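Local structure of putative poly(3-hydroxybutyrate) depolymerase LpqC (Bordetella parapertussis 12822, 3D0K) at residues V142-H147 with A164-V169; A168-N173 with P207-A212; D13-E18 with A129-A134; R24-Y29 with P39-T44. The protein probably hydrolyses ester bonds, perhaps those of poly(3-hydroxybutyrate) or related short-chain polyesters, as an alpha/beta-hydrolase. All coordinates share one frame; numbering follows the deposited sequence.

Contact 1 of 4, residues V142-H147 with A164-V169; sequences VYLFGH and APFHAV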
loop_
_atom_site.group_PDB
_atom_site.type_symbol
_atom_site.label_atom_id
_atom_site.label_comp_id
_atom_site.label_asym_id
_atom_site.label_seq_id
_atom_site.Cartn_x
_atom_site.Cartn_y
_atom_site.Cartn_z
ATOM N N VAL A 142 -2.950 5.223 -11.660
ATOM C CA VAL A 142 -3.273 5.059 -10.280
ATOM C C VAL A 142 -1.962 4.787 -9.554
ATOM O O VAL A 142 -1.182 3.954 -9.970
ATOM C CB VAL A 142 -4.244 3.873 -10.067
ATOM C CG1 VAL A 142 -4.452 3.636 -8.592
ATOM C CG2 VAL A 142 -5.576 4.077 -10.805
ATOM N N TYR A 143 -1.761 5.479 -8.448
ATOM C CA TYR A 143 -0.571 5.339 -7.629
ATOM C C TYR A 143 -0.960 4.707 -6.282
ATOM O O TYR A 143 -1.982 5.071 -5.701
ATOM C CB TYR A 143 -0.008 6.732 -7.406
ATOM C CG TYR A 143 0.544 7.395 -8.642
ATOM C CD1 TYR A 143 -0.317 7.977 -9.609
ATOM C CD2 TYR A 143 1.944 7.462 -8.848
ATOM C CE1 TYR A 143 0.223 8.612 -10.728
ATOM C CE2 TYR A 143 2.503 8.107 -9.959
ATOM C CZ TYR A 143 1.627 8.671 -10.892
ATOM O OH TYR A 143 2.111 9.293 -11.999
ATOM N N LEU A 144 -0.229 3.678 -5.820
ATOM C CA LEU A 144 -0.604 2.995 -4.605
ATOM C C LEU A 144 0.562 3.200 -3.599
ATOM O O LEU A 144 1.723 2.882 -3.915
ATOM C CB LEU A 144 -0.776 1.511 -4.896
ATOM C CG LEU A 144 -0.953 0.620 -3.658
ATOM C CD1 LEU A 144 -2.231 1.061 -2.867
ATOM C CD2 LEU A 144 -1.076 -0.868 -4.080
ATOM N N PHE A 145 0.245 3.774 -2.445
ATOM C CA PHE A 145 1.235 4.058 -1.385
ATOM C C PHE A 145 0.772 3.429 -0.083
ATOM O O PHE A 145 -0.424 3.445 0.229
ATOM C CB PHE A 145 1.354 5.557 -1.195
ATOM C CG PHE A 145 2.131 5.956 0.055
ATOM C CD1 PHE A 145 3.525 6.003 0.043
ATOM C CD2 PHE A 145 1.459 6.259 1.218
ATOM C CE1 PHE A 145 4.230 6.398 1.155
ATOM C CE2 PHE A 145 2.138 6.636 2.355
ATOM C CZ PHE A 145 3.543 6.719 2.330
ATOM N N GLY A 146 1.695 2.881 0.729
ATOM C CA GLY A 146 1.301 2.369 2.012
ATOM C C GLY A 146 2.474 2.639 2.955
ATOM O O GLY A 146 3.622 2.548 2.510
ATOM N N HIS A 147 2.193 3.002 4.199
ATOM C CA HIS A 147 3.258 3.162 5.188
ATOM C C HIS A 147 3.079 2.166 6.335
ATOM O O HIS A 147 1.950 1.972 6.837
ATOM C CB HIS A 147 3.249 4.611 5.719
ATOM C CG HIS A 147 4.299 4.882 6.783
ATOM N ND1 HIS A 147 5.643 5.074 6.504
ATOM C CD2 HIS A 147 4.177 5.028 8.114
ATOM C CE1 HIS A 147 6.305 5.314 7.637
ATOM N NE2 HIS A 147 5.437 5.237 8.629
ATOM N N ALA A 164 -2.402 -4.896 -13.259
ATOM C CA ALA A 164 -2.988 -4.008 -14.286
ATOM C C ALA A 164 -3.550 -2.651 -13.796
ATOM O O ALA A 164 -3.321 -1.632 -14.469
ATOM C CB ALA A 164 -4.030 -4.787 -15.244
ATOM N N PRO A 165 -4.253 -2.611 -12.636
ATOM C CA PRO A 165 -4.790 -1.327 -12.198
ATOM C C PRO A 165 -3.725 -0.272 -11.790
ATOM O O PRO A 165 -4.069 0.899 -11.699
ATOM C CB PRO A 165 -5.636 -1.712 -10.977
ATOM C CG PRO A 165 -5.933 -3.187 -11.158
ATOM C CD PRO A 165 -4.666 -3.697 -11.723
ATOM N N PHE A 166 -2.479 -0.677 -11.542
ATOM C CA PHE A 166 -1.515 0.189 -10.870
ATOM C C PHE A 166 -0.376 0.676 -11.754
ATOM O O PHE A 166 0.383 -0.128 -12.314
ATOM C CB PHE A 166 -0.946 -0.514 -9.620
ATOM C CG PHE A 166 -2.023 -1.095 -8.744
ATOM C CD1 PHE A 166 -2.311 -2.474 -8.783
ATOM C CD2 PHE A 166 -2.787 -0.261 -7.941
ATOM C CE1 PHE A 166 -3.318 -3.001 -7.988
ATOM C CE2 PHE A 166 -3.829 -0.764 -7.139
ATOM C CZ PHE A 166 -4.088 -2.149 -7.156
ATOM N N HIS A 167 -0.273 1.995 -11.876
ATOM C CA HIS A 167 0.827 2.650 -12.612
ATOM C C HIS A 167 2.166 2.755 -11.833
ATOM O O HIS A 167 3.272 2.655 -12.410
ATOM C CB HIS A 167 0.370 4.044 -13.000
ATOM C CG HIS A 167 1.431 4.875 -13.637
ATOM N ND1 HIS A 167 1.861 4.670 -14.934
ATOM C CD2 HIS A 167 2.156 5.917 -13.154
ATOM C CE1 HIS A 167 2.805 5.553 -15.222
ATOM N NE2 HIS A 167 3.003 6.317 -14.155
ATOM N N ALA A 168 2.062 2.958 -10.526
ATOM C CA ALA A 168 3.239 3.070 -9.650
ATOM C C ALA A 168 2.834 2.603 -8.282
ATOM O O ALA A 168 1.675 2.799 -7.869
ATOM C CB ALA A 168 3.735 4.531 -9.571
ATOM N N VAL A 169 3.784 2.006 -7.546
ATOM C CA VAL A 169 3.530 1.404 -6.250
ATOM C C VAL A 169 4.781 1.620 -5.374
ATOM O O VAL A 169 5.913 1.365 -5.795
ATOM C CB VAL A 169 3.243 -0.127 -6.324
ATOM C CG1 VAL A 169 3.022 -0.715 -4.887
ATOM C CG2 VAL A 169 1.998 -0.402 -7.250
HETATM O O HOH W 1 -3.061 2.990 -13.371
#
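The ring of F166 is held between two aliphatic groups: P165 CB sits over the centre of one face, and on the opposite face L144 CD2 lies 4.1 Å above the plane, offset toward the rim. A separate aromatic pair, Y143 and H167, forms an offset edge-to-face contact, the imidazole turning its edge to the tyrosine face with centroids 5.3 Å apart and planes at 68°. H167 CD2 comes to 3.6 Å from Y143 CZ, an approach allowed by an imidazole whose CG is anti to the backbone N (chi1 174°). A168 CB packs against the same ring, 3.5 Å from Y143 CD2. Between these two layers the backbones pair in parallel. L144 N donates to A168 O (2.9 Å), while V142 O takes a bond from H167 N at 2.9 Å and a weak one from A168 N. One water accepts from V142 N and donates to P165 O, extending the link past the last direct bond. Helix 149-160 packs on L144, F166 and V169, whereas F285 and W284 meet the Y143 ring. Strand 142-147, helix 149-160 and strand 168-172 make a beta-alpha-beta unit of the alpha/beta-hydrolase fold; strand 142-147 leads into a probable nucleophile elbow.

Contact 2 of 4, residues A168-N173 with P207-A212; sequences AVTAAN and PMTILA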
loop_
_atom_site.group_PDB
_atom_site.type_symbol
_atom_site.label_atom_id
_atom_site.label_comp_id
_atom_site.label_asym_id
_atom_site.label_seq_id
_atom_site.Cartn_x
_atom_site.Cartn_y
_atom_site.Cartn_z
ATOM N N ALA A 168 2.062 2.958 -10.526
ATOM C CA ALA A 168 3.239 3.070 -9.650
ATOM C C ALA A 168 2.834 2.603 -8.282
ATOM O O ALA A 168 1.675 2.799 -7.869
ATOM C CB ALA A 168 3.735 4.531 -9.571
ATOM N N VAL A 169 3.784 2.006 -7.546
ATOM C CA VAL A 169 3.530 1.404 -6.250
ATOM C C VAL A 169 4.781 1.620 -5.374
ATOM O O VAL A 169 5.913 1.365 -5.795
ATOM C CB VAL A 169 3.243 -0.127 -6.324
ATOM C CG1 VAL A 169 3.022 -0.715 -4.887
ATOM C CG2 VAL A 169 1.998 -0.402 -7.250
ATOM N N THR A 170 4.534 2.133 -4.187
ATOM C CA THR A 170 5.562 2.366 -3.178
ATOM C C THR A 170 5.144 1.802 -1.817
ATOM O O THR A 170 4.073 2.129 -1.290
ATOM C CB THR A 170 5.823 3.845 -3.042
ATOM O OG1 THR A 170 6.373 4.326 -4.262
ATOM C CG2 THR A 170 6.819 4.113 -1.869
ATOM N N ALA A 171 6.030 0.984 -1.219
ATOM C CA ALA A 171 5.790 0.507 0.113
ATOM C C ALA A 171 6.818 1.180 1.014
ATOM O O ALA A 171 8.017 1.088 0.775
ATOM C CB ALA A 171 5.935 -1.027 0.185
ATOM N N ALA A 172 6.345 1.917 2.006
ATOM C CA ALA A 172 7.224 2.758 2.764
ATOM C C ALA A 172 7.379 2.219 4.207
ATOM O O ALA A 172 6.376 2.002 4.893
ATOM C CB ALA A 172 6.668 4.200 2.767
ATOM N N ASN A 173 8.603 2.051 4.690
ATOM C CA ASN A 173 8.815 1.537 6.085
ATOM C C ASN A 173 7.904 0.369 6.516
ATOM O O ASN A 173 7.338 0.425 7.598
ATOM C CB ASN A 173 8.704 2.668 7.172
ATOM C CG ASN A 173 9.744 3.773 6.983
ATOM O OD1 ASN A 173 10.810 3.530 6.410
ATOM N ND2 ASN A 173 9.397 5.025 7.393
ATOM N N PRO A 207 8.066 -2.488 -11.239
ATOM C CA PRO A 207 8.971 -1.439 -10.696
ATOM C C PRO A 207 8.540 -0.842 -9.334
ATOM O O PRO A 207 8.401 0.387 -9.194
ATOM C CB PRO A 207 8.968 -0.384 -11.805
ATOM C CG PRO A 207 7.520 -0.447 -12.325
ATOM C CD PRO A 207 7.248 -1.986 -12.368
HETATM N N MSE A 208 8.344 -1.694 -8.343
HETATM C CA MSE A 208 7.893 -1.254 -7.049
HETATM C C MSE A 208 9.021 -0.488 -6.383
HETATM O O MSE A 208 10.137 -0.938 -6.479
HETATM C CB MSE A 208 7.583 -2.508 -6.175
HETATM C CG MSE A 208 7.095 -2.081 -4.805
HETATM SE SE MSE A 208 6.319 -3.681 -3.898
HETATM C CE MSE A 208 5.267 -4.151 -5.439
ATOM N N THR A 209 8.730 0.633 -5.700
ATOM C CA THR A 209 9.714 1.334 -4.850
ATOM C C THR A 209 9.539 0.836 -3.414
ATOM O O THR A 209 8.424 0.813 -2.857
ATOM C CB THR A 209 9.502 2.872 -4.858
ATOM O OG1 THR A 209 9.556 3.342 -6.199
ATOM C CG2 THR A 209 10.559 3.609 -4.036
ATOM N N ILE A 210 10.658 0.465 -2.809
ATOM C CA ILE A 210 10.701 0.254 -1.395
ATOM C C ILE A 210 11.267 1.519 -0.829
ATOM O O ILE A 210 12.431 1.858 -1.117
ATOM C CB ILE A 210 11.589 -0.923 -1.037
ATOM C CG1 ILE A 210 11.041 -2.200 -1.729
ATOM C CG2 ILE A 210 11.750 -1.010 0.493
ATOM C CD1 ILE A 210 12.227 -3.273 -1.903
ATOM N N LEU A 211 10.445 2.265 -0.070
ATOM C CA LEU A 211 10.890 3.578 0.419
ATOM C C LEU A 211 11.227 3.439 1.903
ATOM O O LEU A 211 10.337 3.117 2.725
ATOM C CB LEU A 211 9.830 4.634 0.228
ATOM C CG LEU A 211 10.135 6.118 0.348
ATOM C CD1 LEU A 211 11.186 6.621 -0.696
ATOM C CD2 LEU A 211 8.831 6.960 0.165
ATOM N N ALA A 212 12.492 3.657 2.225
ATOM C CA ALA A 212 13.002 3.331 3.574
ATOM C C ALA A 212 13.679 4.546 4.231
ATOM O O ALA A 212 14.676 5.048 3.720
ATOM C CB ALA A 212 13.950 2.108 3.507
HETATM O O HOH W 2 6.344 2.096 -9.032
HETATM O O HOH W 3 6.974 3.927 -7.209
#
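T170 and T209 lie side by side and point the same way, with T170 OG1 3.5 Å from T209 CB. Both hydroxyls are anti to their own carbonyl carbon (chi1 -65° and -56°), and one water bridges them, 3.0 Å from T170 OG1 and 2.8 Å from T209 OG1, while donating to V169 O. The methyl of T170, anti to the backbone N, meets L211 CB at 3.7 Å, the two side chains crossing at a slant. On the other face V169 and the selenomethionine M208 also cross: the chain of M208 bends at chi3 (-48°) and lays CE 4.1 Å from V169 CG1, close to M158 of helix 149-160. Four backbone bonds run between these layers, from T209 N to V169 O, A171 N to T209 O, L211 N to A171 O and N173 N to L211 O; the last is 2.8 Å long. Beyond the strand end, N173 OD1 accepts from G213 N, and its side chain touches D216 and H271, members of a probable Ser-His-Asp triad. Parallel strands 168-172 and 209-213, joined through helix 197-205, form a beta-alpha-beta unit of the alpha/beta-hydrolase fold, with the probable catalytic centre at their C-terminal ends.

Contact 3 of 4, residues D13-E18 with A129-A134; sequences DRIALE and ANIRAA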
loop_
_atom_site.group_PDB
_atom_site.type_symbol
_atom_site.label_atom_id
_atom_site.label_comp_id
_atom_site.label_asym_id
_atom_site.label_seq_id
_atom_site.Cartn_x
_atom_site.Cartn_y
_atom_site.Cartn_z
ATOM N N ASP A 13 -22.767 4.142 -8.090
ATOM C CA ASP A 13 -23.735 5.259 -7.918
ATOM C C ASP A 13 -23.424 6.053 -6.666
ATOM O O ASP A 13 -23.370 7.258 -6.711
ATOM C CB ASP A 13 -25.189 4.799 -7.856
ATOM C CG ASP A 13 -25.627 4.056 -9.101
ATOM O OD1 ASP A 13 -25.177 4.459 -10.213
ATOM O OD2 ASP A 13 -26.427 3.074 -8.968
ATOM N N ARG A 14 -23.209 5.349 -5.561
ATOM C CA ARG A 14 -22.807 5.998 -4.284
ATOM C C ARG A 14 -21.572 6.859 -4.418
ATOM O O ARG A 14 -21.563 8.022 -3.979
ATOM C CB ARG A 14 -22.650 4.975 -3.154
ATOM C CG ARG A 14 -24.013 4.617 -2.594
ATOM C CD ARG A 14 -23.952 3.695 -1.372
ATOM N NE ARG A 14 -23.841 2.317 -1.825
ATOM C CZ ARG A 14 -24.867 1.530 -2.140
ATOM N NH1 ARG A 14 -26.129 1.957 -2.042
ATOM N NH2 ARG A 14 -24.624 0.299 -2.565
ATOM N N ILE A 15 -20.563 6.307 -5.082
ATOM C CA ILE A 15 -19.292 7.001 -5.256
ATOM C C ILE A 15 -19.509 8.242 -6.125
ATOM O O ILE A 15 -18.889 9.263 -5.900
ATOM C CB ILE A 15 -18.174 6.071 -5.849
ATOM C CG1 ILE A 15 -17.713 5.061 -4.793
ATOM C CG2 ILE A 15 -16.951 6.922 -6.351
ATOM C CD1 ILE A 15 -16.790 3.993 -5.316
ATOM N N ALA A 16 -20.360 8.128 -7.142
ATOM C CA ALA A 16 -20.670 9.267 -8.011
ATOM C C ALA A 16 -21.271 10.436 -7.223
ATOM O O ALA A 16 -20.956 11.606 -7.473
ATOM C CB ALA A 16 -21.615 8.819 -9.167
ATOM N N LEU A 17 -22.090 10.114 -6.226
ATOM C CA LEU A 17 -22.775 11.135 -5.413
ATOM C C LEU A 17 -21.872 11.729 -4.323
ATOM O O LEU A 17 -22.093 12.858 -3.877
ATOM C CB LEU A 17 -23.984 10.499 -4.735
ATOM C CG LEU A 17 -25.151 10.103 -5.653
ATOM C CD1 LEU A 17 -26.211 9.266 -4.902
ATOM C CD2 LEU A 17 -25.752 11.358 -6.241
ATOM N N GLU A 18 -20.891 10.959 -3.871
ATOM C CA GLU A 18 -20.067 11.360 -2.717
ATOM C C GLU A 18 -18.740 11.977 -3.123
ATOM O O GLU A 18 -18.158 12.751 -2.355
ATOM C CB GLU A 18 -19.756 10.152 -1.832
ATOM C CG GLU A 18 -20.990 9.542 -1.089
ATOM C CD GLU A 18 -21.231 10.155 0.305
ATOM O OE1 GLU A 18 -21.021 11.392 0.462
ATOM O OE2 GLU A 18 -21.629 9.388 1.240
ATOM N N ALA A 129 -12.465 0.113 -9.665
ATOM C CA ALA A 129 -13.387 -0.169 -10.797
ATOM C C ALA A 129 -14.700 0.619 -10.596
ATOM O O ALA A 129 -15.347 1.074 -11.564
ATOM C CB ALA A 129 -13.677 -1.658 -10.839
ATOM N N ASN A 130 -15.094 0.786 -9.332
ATOM C CA ASN A 130 -16.240 1.563 -9.005
ATOM C C ASN A 130 -16.104 3.073 -9.171
ATOM O O ASN A 130 -17.088 3.740 -9.585
ATOM C CB ASN A 130 -16.840 1.120 -7.670
ATOM C CG ASN A 130 -17.739 -0.098 -7.846
ATOM O OD1 ASN A 130 -18.542 -0.148 -8.768
ATOM N ND2 ASN A 130 -17.600 -1.071 -6.980
ATOM N N ILE A 131 -14.907 3.581 -8.893
ATOM C CA ILE A 131 -14.551 4.997 -9.148
ATOM C C ILE A 131 -14.637 5.250 -10.644
ATOM O O ILE A 131 -15.184 6.260 -11.098
ATOM C CB ILE A 131 -13.134 5.320 -8.568
ATOM C CG1 ILE A 131 -13.189 5.266 -7.033
ATOM C CG2 ILE A 131 -12.593 6.706 -9.030
ATOM C CD1 ILE A 131 -11.840 5.543 -6.333
ATOM N N ARG A 132 -14.109 4.303 -11.416
ATOM C CA ARG A 132 -14.239 4.379 -12.878
ATOM C C ARG A 132 -15.670 4.239 -13.430
ATOM O O ARG A 132 -16.047 4.987 -14.337
ATOM C CB ARG A 132 -13.315 3.328 -13.497
ATOM C CG ARG A 132 -12.641 3.724 -14.800
ATOM C CD ARG A 132 -11.562 2.679 -15.095
ATOM N NE ARG A 132 -12.120 1.370 -15.440
ATOM C CZ ARG A 132 -11.893 0.737 -16.593
ATOM N NH1 ARG A 132 -11.104 1.283 -17.529
ATOM N NH2 ARG A 132 -12.460 -0.446 -16.816
ATOM N N ALA A 133 -16.463 3.302 -12.903
ATOM C CA ALA A 133 -17.860 3.176 -13.313
ATOM C C ALA A 133 -18.641 4.409 -12.890
ATOM O O ALA A 133 -19.563 4.786 -13.580
ATOM C CB ALA A 133 -18.512 1.883 -12.744
ATOM N N ALA A 134 -18.213 5.089 -11.814
ATOM C CA ALA A 134 -18.890 6.317 -11.353
ATOM C C ALA A 134 -18.549 7.491 -12.260
ATOM O O ALA A 134 -19.171 8.552 -12.163
ATOM C CB ALA A 134 -18.428 6.634 -9.910
#
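I15 reaches helix 122-133 with both branches: CG1 is anti to the carbonyl carbon (chi1 -72°), CG2 is anti to the backbone N, and chi2 of 171° extends CD1 across to N130. This is helix-against-helix packing at the periphery of the alpha/beta-hydrolase fold, where the N-terminal helix 11-18 meets the C-terminal end of helix 122-133. CD1 of I15 lies 3.7 Å from N130 CB, the two side chains crossing at about a right angle. The CG2 branch goes to I131 CG1 at 4.2 Å and, nearer, to the methyl of A134 at 3.9 Å. That methyl points at the first helix and is shared by two neighbours, for it also lies 3.7 Å from the backbone N of A16. Small residues let the backbones close in here: the CA atoms of A16 and A134 are 4.8 Å apart. The side chains meet through their carbon atoms, and N130 ND2 instead bonds to Y29 OH of strand 23-29. I15 also rests on Y29, so the isoleucine lies at the junction of both helices and the edge strand. Beside the isoleucine, A16 CB lies 3.9 Å from A134 CB.

Contact 4 of 4, residues R24-Y29 with P39-T44; sequences RNAIPY and PFTLNT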
loop_
_atom_site.group_PDB
_atom_site.type_symbol
_atom_site.label_atom_id
_atom_site.label_comp_id
_atom_site.label_asym_id
_atom_site.label_seq_id
_atom_site.Cartn_x
_atom_site.Cartn_y
_atom_site.Cartn_z
ATOM N N ARG A 24 -13.036 16.927 1.796
ATOM C CA ARG A 24 -12.782 15.640 2.454
ATOM C C ARG A 24 -14.084 14.903 2.557
ATOM O O ARG A 24 -15.183 15.521 2.662
ATOM C CB ARG A 24 -12.250 15.856 3.868
ATOM C CG ARG A 24 -11.088 16.750 3.889
ATOM C CD ARG A 24 -10.231 16.414 5.008
ATOM N NE ARG A 24 -10.726 16.959 6.246
ATOM C CZ ARG A 24 -10.221 18.056 6.783
ATOM N NH1 ARG A 24 -9.240 18.704 6.131
ATOM N NH2 ARG A 24 -10.704 18.519 7.948
ATOM N N ASN A 25 -14.009 13.580 2.532
ATOM C CA ASN A 25 -15.204 12.783 2.788
ATOM C C ASN A 25 -14.838 11.485 3.471
ATOM O O ASN A 25 -13.659 11.066 3.456
ATOM C CB ASN A 25 -15.941 12.510 1.468
ATOM C CG ASN A 25 -17.448 12.359 1.658
ATOM O OD1 ASN A 25 -17.918 12.070 2.766
ATOM N ND2 ASN A 25 -18.209 12.513 0.571
ATOM N N ALA A 26 -15.822 10.864 4.110
ATOM C CA ALA A 26 -15.676 9.498 4.640
ATOM C C ALA A 26 -16.846 8.679 4.091
ATOM O O ALA A 26 -18.006 8.884 4.505
ATOM C CB ALA A 26 -15.674 9.503 6.153
ATOM N N ILE A 27 -16.569 7.798 3.134
ATOM C CA ILE A 27 -17.611 7.129 2.345
ATOM C C ILE A 27 -17.707 5.680 2.841
ATOM O O ILE A 27 -16.761 4.917 2.633
ATOM C CB ILE A 27 -17.260 7.149 0.867
ATOM C CG1 ILE A 27 -16.977 8.596 0.384
ATOM C CG2 ILE A 27 -18.342 6.445 0.024
ATOM C CD1 ILE A 27 -16.441 8.677 -1.045
ATOM N N PRO A 28 -18.826 5.305 3.518
ATOM C CA PRO A 28 -18.999 3.886 3.899
ATOM C C PRO A 28 -18.998 3.014 2.634
ATOM O O PRO A 28 -19.578 3.422 1.633
ATOM C CB PRO A 28 -20.364 3.868 4.600
ATOM C CG PRO A 28 -21.084 5.132 4.124
ATOM C CD PRO A 28 -19.977 6.141 3.928
ATOM N N TYR A 29 -18.320 1.858 2.641
ATOM C CA TYR A 29 -18.291 0.999 1.443
ATOM C C TYR A 29 -18.474 -0.441 1.886
ATOM O O TYR A 29 -17.897 -0.877 2.889
ATOM C CB TYR A 29 -16.981 1.182 0.638
ATOM C CG TYR A 29 -16.818 0.459 -0.717
ATOM C CD1 TYR A 29 -16.990 1.139 -1.955
ATOM C CD2 TYR A 29 -16.439 -0.863 -0.771
ATOM C CE1 TYR A 29 -16.805 0.467 -3.208
ATOM C CE2 TYR A 29 -16.248 -1.543 -1.994
ATOM C CZ TYR A 29 -16.435 -0.884 -3.215
ATOM O OH TYR A 29 -16.201 -1.632 -4.392
ATOM N N PRO A 39 -17.877 -4.175 6.218
ATOM C CA PRO A 39 -17.774 -2.819 5.687
ATOM C C PRO A 39 -16.441 -2.148 5.976
ATOM O O PRO A 39 -15.731 -2.485 6.932
ATOM C CB PRO A 39 -18.894 -2.060 6.412
ATOM C CG PRO A 39 -19.241 -2.912 7.614
ATOM C CD PRO A 39 -18.876 -4.312 7.309
ATOM N N PHE A 40 -16.110 -1.173 5.159
ATOM C CA PHE A 40 -14.991 -0.296 5.498
ATOM C C PHE A 40 -15.303 1.099 4.975
ATOM O O PHE A 40 -16.437 1.372 4.520
ATOM C CB PHE A 40 -13.669 -0.854 4.949
ATOM C CG PHE A 40 -13.673 -1.078 3.446
ATOM C CD1 PHE A 40 -14.256 -2.230 2.904
ATOM C CD2 PHE A 40 -13.003 -0.178 2.584
ATOM C CE1 PHE A 40 -14.225 -2.484 1.557
ATOM C CE2 PHE A 40 -12.961 -0.426 1.219
ATOM C CZ PHE A 40 -13.570 -1.579 0.702
ATOM N N THR A 41 -14.326 1.980 5.059
ATOM C CA THR A 41 -14.559 3.388 4.783
ATOM C C THR A 41 -13.527 3.882 3.777
ATOM O O THR A 41 -12.364 3.528 3.873
ATOM C CB THR A 41 -14.472 4.240 6.073
ATOM O OG1 THR A 41 -15.360 3.685 7.055
ATOM C CG2 THR A 41 -14.864 5.721 5.782
ATOM N N LEU A 42 -13.971 4.687 2.834
ATOM C CA LEU A 42 -13.043 5.403 1.961
ATOM C C LEU A 42 -12.935 6.808 2.528
ATOM O O LEU A 42 -13.908 7.584 2.491
ATOM C CB LEU A 42 -13.515 5.445 0.511
ATOM C CG LEU A 42 -14.042 4.152 -0.131
ATOM C CD1 LEU A 42 -14.416 4.373 -1.607
ATOM C CD2 LEU A 42 -12.872 3.150 -0.011
ATOM N N ASN A 43 -11.795 7.106 3.130
ATOM C CA ASN A 43 -11.524 8.480 3.558
ATOM C C ASN A 43 -10.865 9.138 2.365
ATOM O O ASN A 43 -9.786 8.752 1.937
ATOM C CB ASN A 43 -10.634 8.528 4.807
ATOM C CG ASN A 43 -11.413 8.164 6.045
ATOM O OD1 ASN A 43 -12.325 8.919 6.426
ATOM N ND2 ASN A 43 -11.130 6.975 6.643
ATOM N N THR A 44 -11.571 10.097 1.782
ATOM C CA THR A 44 -11.181 10.629 0.489
ATOM C C THR A 44 -10.840 12.117 0.561
ATOM O O THR A 44 -11.285 12.844 1.484
ATOM C CB THR A 44 -12.311 10.425 -0.543
ATOM O OG1 THR A 44 -13.493 11.167 -0.131
ATOM C CG2 THR A 44 -12.615 8.953 -0.673
HETATM O O HOH W 4 -12.726 11.479 6.779
#
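N25 O is approached by several donors: T44 N at 2.8 Å, a water through a weak bond, and, also weakly, NH2 of R71 from helix 67-73. The same water donates to N43 OD1 at 2.6 Å, a bridge that is weak at its N25 end, while N43 ND2 is hydrogen-bonded to T89 OG1. In return N25 N bonds to T44 O, the donor standing above the carbonyl plane. Further along, I27 with L42 and Y29 with F40 each exchange two backbone bonds, of which Y29 N to F40 O is 2.7 Å. The segments are the arms of the beta hairpin formed by strands 23-29 and 40-46, at one edge of the mixed central sheet. On the face bearing I27, Y29, F40 and L42, the two aromatic side chains lie side by side and point the same way, their rings oblique with planes at 46°. With CG between the backbone N and the carbonyl carbon (chi1 57°), the F40 ring is carried beside Y29. F40 CZ comes within 3.3 Å of Y29 CD2, and Y29 CB lies over one face of the phenylalanine. Y29 CD1 meets L42 CD1 at 4.1 Å, and the side chains of I27 and T44 cross at about a right angle, CD1 of I27 near CG2 of T44.

Contacts 1 and 2 are adjacent, with centres 9 Å apart, and share strand 168-172, which carries A168 and V169 in both; probable hydrogen bonds from T170 N to L144 O (2.9 Å) and from A172 N to G146 O (2.8 Å) run between them. Their strands end near the probable triad of S148, D216 and H271. Contacts 3 and 4 form a second group, centres 12 Å apart, joined where E18 O meets N25 ND2 at 2.9 Å and by the asparagine-tyrosine bond; contact 4 is nested in the loop that contact 3 closes. The hairpin of contact 4 belongs to the same sheet as contacts 1 and 2, yet its centre is about 24 Å from that of contact 2.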